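Local coordinates for scarecrow-like protein 3 (Arabidopsis thaliana, PDB 6KPB) that probably acts as a transcription factor of the GRAS family in plant development and binds zinc finger proteins of the IDD group, JACKDAW/IDD10 among them, at residues A[178-183]-A[210-215]; A[182-187]-A[225-230]. One frame throughout, in Å; residues are numbered along the deposited sequence.

Both contacts start from helix 178-189 and share Ala-182 and Leu-183. Contact 1 joins the first part of this helix to helix 206-223; contact 2 joins its second part to Ile-225, just before strand 227-233, and to Phe-227, the strand's first residue. Helix 206-223 leads into that strand, which pairs in parallel with strand 196-203, so the two contacts tie helix 178-189 to the helix and strand that follow strand 196-203 in the Rossmann-like alpha/beta fold. Their centres lie about 9 Å apart and they touch directly: Met-212 SD is 3.9 Å from Phe-229 CE2, and Ala-213 CB is 3.5 Å from Phe-229 CD1. Within the assembly, the second protein chain touches neither contact.

Contact 1: residues A[178-183]-A[210-215]; sequences AQWLAL and EQMAHR
Leu-181 and Arg-215 make the larger of two van der Waals meetings between segments 178-183 and 210-215. The CD1 methyl of Leu-181 sits over the centre of the Arg-215 guanidinium, 3.7 Å above its plane and 3.8 Å from CZ, so it meets the flat face while the N-H bonds point away round the rim. Bent at chi2 (123°), the arginine chain runs out past the methyl, which lies 4.0 Å from Arg-215 CG, and the two side chains cross at about a right angle. The second methyl, Leu-181 CD2, approaches the backbone, 3.9 Å from Arg-215 O.

Both helices belong to the Rossmann-like alpha/beta part of the GRAS domain, helix 178-189 following strand 166-171 and helix 206-223 following strand 196-203. The CA atoms of Leu-181 and Arg-215 are 8.2 Å apart, a spacing bridged mainly by side chains.

The other meeting is a Met-aromatic contact. Met-212 SD lies at the indole edge of Trp-180, close to the ring plane (90° off the normal) and 5.3 Å from the five-membered ring centroid; its nearest ring atom is CD1, at 4.3 Å. Met-212 reaches there with CG anti to the backbone N (chi1 166°). On the polar side of the indole, Trp-180 NE1 hydrogen-bonds OD2 of Asp-171, the last residue of the predicted VHIID motif, while Pro-177 packs against both Met-212 and Arg-215.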
# COMPACT_ATOMS: atom_id res chain seq x y z
N ALA A 178 9.78 16.02 21.25
CA ALA A 178 9.14 16.90 22.22
C ALA A 178 9.37 16.44 23.66
O ALA A 178 9.30 17.26 24.58
CB ALA A 178 7.64 17.00 21.94
N GLN A 179 9.63 15.15 23.86
CA GLN A 179 9.85 14.64 25.21
C GLN A 179 11.11 15.24 25.83
O GLN A 179 11.10 15.61 27.01
CB GLN A 179 9.95 13.11 25.18
CG GLN A 179 10.30 12.48 26.51
CD GLN A 179 10.31 10.96 26.44
OE1 GLN A 179 10.50 10.38 25.37
NE2 GLN A 179 10.11 10.31 27.58
N TRP A 180 12.19 15.34 25.06
CA TRP A 180 13.46 15.81 25.60
C TRP A 180 13.70 17.30 25.35
O TRP A 180 14.57 17.88 26.01
CB TRP A 180 14.62 15.01 25.02
CG TRP A 180 14.40 13.52 25.06
CD1 TRP A 180 14.46 12.65 24.00
CD2 TRP A 180 14.06 12.72 26.20
NE1 TRP A 180 14.19 11.37 24.42
CE2 TRP A 180 13.94 11.39 25.77
CE3 TRP A 180 13.85 13.01 27.56
CZ2 TRP A 180 13.62 10.35 26.64
CZ3 TRP A 180 13.53 11.98 28.42
CH2 TRP A 180 13.42 10.66 27.95
N LEU A 181 12.96 17.92 24.43
CA LEU A 181 13.08 19.36 24.25
C LEU A 181 12.67 20.11 25.51
O LEU A 181 13.31 21.09 25.90
CB LEU A 181 12.25 19.82 23.06
CG LEU A 181 12.77 19.48 21.66
CD1 LEU A 181 11.72 19.78 20.60
CD2 LEU A 181 14.05 20.24 21.37
N ALA A 182 11.61 19.65 26.17
CA ALA A 182 11.19 20.26 27.43
C ALA A 182 12.20 19.99 28.54
O ALA A 182 12.51 20.88 29.33
CB ALA A 182 9.80 19.76 27.82
N LEU A 183 12.71 18.76 28.61
CA LEU A 183 13.69 18.43 29.65
C LEU A 183 14.97 19.23 29.48
O LEU A 183 15.65 19.54 30.47
CB LEU A 183 13.99 16.93 29.64
CG LEU A 183 14.83 16.42 30.81
CD1 LEU A 183 14.11 16.69 32.12
CD2 LEU A 183 15.14 14.94 30.67
N GLU A 210 17.53 10.94 12.75
CA GLU A 210 18.13 12.14 12.17
C GLU A 210 17.34 13.39 12.55
O GLU A 210 17.93 14.43 12.88
CB GLU A 210 18.22 12.01 10.65
CG GLU A 210 19.08 10.86 10.17
CD GLU A 210 19.13 10.78 8.65
OE1 GLU A 210 20.07 10.14 8.12
OE2 GLU A 210 18.24 11.35 7.99
N GLN A 211 16.01 13.32 12.49
CA GLN A 211 15.19 14.48 12.84
C GLN A 211 15.30 14.81 14.32
O GLN A 211 15.42 15.98 14.69
CB GLN A 211 13.73 14.23 12.45
CG GLN A 211 13.50 14.09 10.96
CD GLN A 211 12.03 14.01 10.60
OE1 GLN A 211 11.67 13.65 9.48
NE2 GLN A 211 11.17 14.34 11.56
N MET A 212 15.26 13.79 15.19
CA MET A 212 15.41 14.04 16.62
C MET A 212 16.78 14.63 16.93
O MET A 212 16.89 15.63 17.64
CB MET A 212 15.19 12.76 17.41
CG MET A 212 15.65 12.87 18.86
SD MET A 212 15.05 11.54 19.91
CE MET A 212 13.28 11.70 19.68
N ALA A 213 17.84 14.02 16.38
CA ALA A 213 19.19 14.52 16.62
C ALA A 213 19.33 15.97 16.18
O ALA A 213 19.87 16.80 16.91
CB ALA A 213 20.20 13.64 15.89
N HIS A 214 18.83 16.29 14.98
CA HIS A 214 18.91 17.66 14.49
C HIS A 214 18.17 18.62 15.40
O HIS A 214 18.67 19.71 15.71
CB HIS A 214 18.36 17.74 13.06
CG HIS A 214 18.28 19.14 12.53
ND1 HIS A 214 17.14 19.91 12.64
CD2 HIS A 214 19.19 19.90 11.88
CE1 HIS A 214 17.36 21.09 12.08
NE2 HIS A 214 18.59 21.10 11.61
N ARG A 215 16.97 18.25 15.85
CA ARG A 215 16.18 19.15 16.67
C ARG A 215 16.77 19.31 18.06
O ARG A 215 16.75 20.41 18.62
CB ARG A 215 14.73 18.66 16.77
CG ARG A 215 13.73 19.73 17.16
CD ARG A 215 12.62 19.86 16.12
NE ARG A 215 11.39 20.38 16.70
CZ ARG A 215 10.37 19.62 17.10
NH1 ARG A 215 10.45 18.30 16.99
NH2 ARG A 215 9.29 20.18 17.62

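Contact 2: residues A[182-187]-A[225-230]; sequences ALLQAF and IPFQFN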
# COMPACT_ATOMS: atom_id res chain seq x y z
N ALA A 182 11.61 19.65 26.17
CA ALA A 182 11.19 20.26 27.43
C ALA A 182 12.20 19.99 28.54
O ALA A 182 12.51 20.88 29.33
CB ALA A 182 9.80 19.76 27.82
N LEU A 183 12.71 18.76 28.61
CA LEU A 183 13.69 18.43 29.65
C LEU A 183 14.97 19.23 29.48
O LEU A 183 15.65 19.54 30.47
CB LEU A 183 13.99 16.93 29.64
CG LEU A 183 14.83 16.42 30.81
CD1 LEU A 183 14.11 16.69 32.12
CD2 LEU A 183 15.14 14.94 30.67
N LEU A 184 15.33 19.56 28.24
CA LEU A 184 16.50 20.40 28.00
C LEU A 184 16.32 21.77 28.65
O LEU A 184 17.20 22.24 29.38
CB LEU A 184 16.74 20.55 26.50
CG LEU A 184 17.70 19.55 25.85
CD1 LEU A 184 17.62 19.64 24.33
CD2 LEU A 184 19.12 19.81 26.31
N GLN A 185 15.19 22.42 28.39
CA GLN A 185 14.93 23.73 28.98
C GLN A 185 14.86 23.65 30.50
O GLN A 185 15.35 24.54 31.21
CB GLN A 185 13.64 24.32 28.42
CG GLN A 185 13.16 25.58 29.12
CD GLN A 185 14.11 26.75 28.95
OE1 GLN A 185 14.09 27.44 27.92
NE2 GLN A 185 14.95 26.98 29.95
N ALA A 186 14.25 22.59 31.03
CA ALA A 186 14.10 22.45 32.47
C ALA A 186 15.46 22.25 33.15
O ALA A 186 15.72 22.83 34.21
CB ALA A 186 13.16 21.30 32.80
N PHE A 187 16.32 21.42 32.55
CA PHE A 187 17.68 21.27 33.06
C PHE A 187 18.42 22.60 33.05
O PHE A 187 19.17 22.91 33.98
CB PHE A 187 18.44 20.24 32.23
CG PHE A 187 18.42 18.85 32.80
CD1 PHE A 187 18.52 18.65 34.17
CD2 PHE A 187 18.29 17.74 31.98
CE1 PHE A 187 18.51 17.37 34.70
CE2 PHE A 187 18.27 16.47 32.50
CZ PHE A 187 18.38 16.28 33.86
N ILE A 225 23.78 24.37 26.38
CA ILE A 225 23.88 23.18 27.23
C ILE A 225 24.89 22.23 26.61
O ILE A 225 24.77 21.90 25.43
CB ILE A 225 22.52 22.48 27.40
CG1 ILE A 225 21.66 23.20 28.45
CG2 ILE A 225 22.70 21.01 27.76
CD1 ILE A 225 20.37 22.47 28.79
N PRO A 226 25.91 21.78 27.36
CA PRO A 226 26.78 20.72 26.84
C PRO A 226 25.98 19.44 26.66
O PRO A 226 25.51 18.85 27.64
CB PRO A 226 27.86 20.58 27.92
CG PRO A 226 27.21 21.09 29.17
CD PRO A 226 26.27 22.18 28.73
N PHE A 227 25.79 19.02 25.41
CA PHE A 227 24.83 17.97 25.11
C PHE A 227 25.40 17.05 24.04
O PHE A 227 26.07 17.50 23.10
CB PHE A 227 23.50 18.57 24.65
CG PHE A 227 22.57 17.59 23.99
CD1 PHE A 227 21.86 16.67 24.74
CD2 PHE A 227 22.39 17.61 22.62
CE1 PHE A 227 21.00 15.77 24.13
CE2 PHE A 227 21.53 16.72 22.00
CZ PHE A 227 20.84 15.80 22.76
N GLN A 228 25.13 15.75 24.18
CA GLN A 228 25.57 14.75 23.22
C GLN A 228 24.41 13.81 22.94
O GLN A 228 23.74 13.35 23.87
CB GLN A 228 26.79 13.98 23.73
CG GLN A 228 27.39 13.02 22.71
CD GLN A 228 28.71 12.44 23.17
OE1 GLN A 228 29.17 12.72 24.28
NE2 GLN A 228 29.33 11.64 22.32
N PHE A 229 24.17 13.53 21.66
CA PHE A 229 23.16 12.58 21.23
C PHE A 229 23.82 11.54 20.35
O PHE A 229 24.37 11.88 19.29
CB PHE A 229 22.02 13.28 20.48
CG PHE A 229 20.97 12.35 19.96
CD1 PHE A 229 21.09 11.78 18.70
CD2 PHE A 229 19.85 12.04 20.72
CE1 PHE A 229 20.12 10.92 18.22
CE2 PHE A 229 18.88 11.18 20.24
CZ PHE A 229 19.02 10.62 18.99
N ASN A 230 23.78 10.28 20.78
CA ASN A 230 24.28 9.18 19.97
C ASN A 230 23.11 8.30 19.56
O ASN A 230 22.45 7.72 20.44
CB ASN A 230 25.35 8.37 20.71
CG ASN A 230 24.88 7.87 22.06
OD1 ASN A 230 23.99 8.44 22.68
ND2 ASN A 230 25.48 6.78 22.52
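Leu-184 meets Ile-225 and Phe-227 where helix 178-189 packs on the loop that enters strand 227-233 and on the strand's first residue, in the Rossmann-like alpha/beta fold. One methyl carries the side-chain part of the contact. Leu-184 CD2 lies 3.8 Å from Ile-225 CD1 and 4.0 Å from Ile-225 CG2, so it touches both branches of the isoleucine, and the two side chains cross obliquely. The same CD2 comes within 4.5 Å of Phe-227 CD1, at a slant to the ring; this is the looser of its two meetings.

With its CB directed at the helix, Ile-225 has CG1 anti to the carbonyl carbon (chi1 -80°) and CG2 anti to the backbone N, consistent with both branches meeting the leucine, and chi2 near 180° extends CD1 towards the helix. The CA atoms of Leu-184 and Ile-225 are 7.9 Å apart, consistent with contact made through side chains and one carbonyl oxygen.

Further out, the strand and the residue before it are held by backbone hydrogen bonds to the parallel strand 196-203: Pro-226, as acceptor, with Leu-197, Gln-228 with Leu-197 and Ile-199, and Asn-230 with Ile-199. Leu-197 also packs against Leu-184, while Leu-216 and Ala-220 of helix 206-223 touch Phe-227, and Pro-194 touches Ile-225. On the helix side, Leu-158 of helix 145-160 packs against Leu-183, Ala-186 and Phe-187. The shortest approach across the segments involves the helix backbone: Leu-184 O lies 3.2 Å from the Ile-225 CD1 methyl.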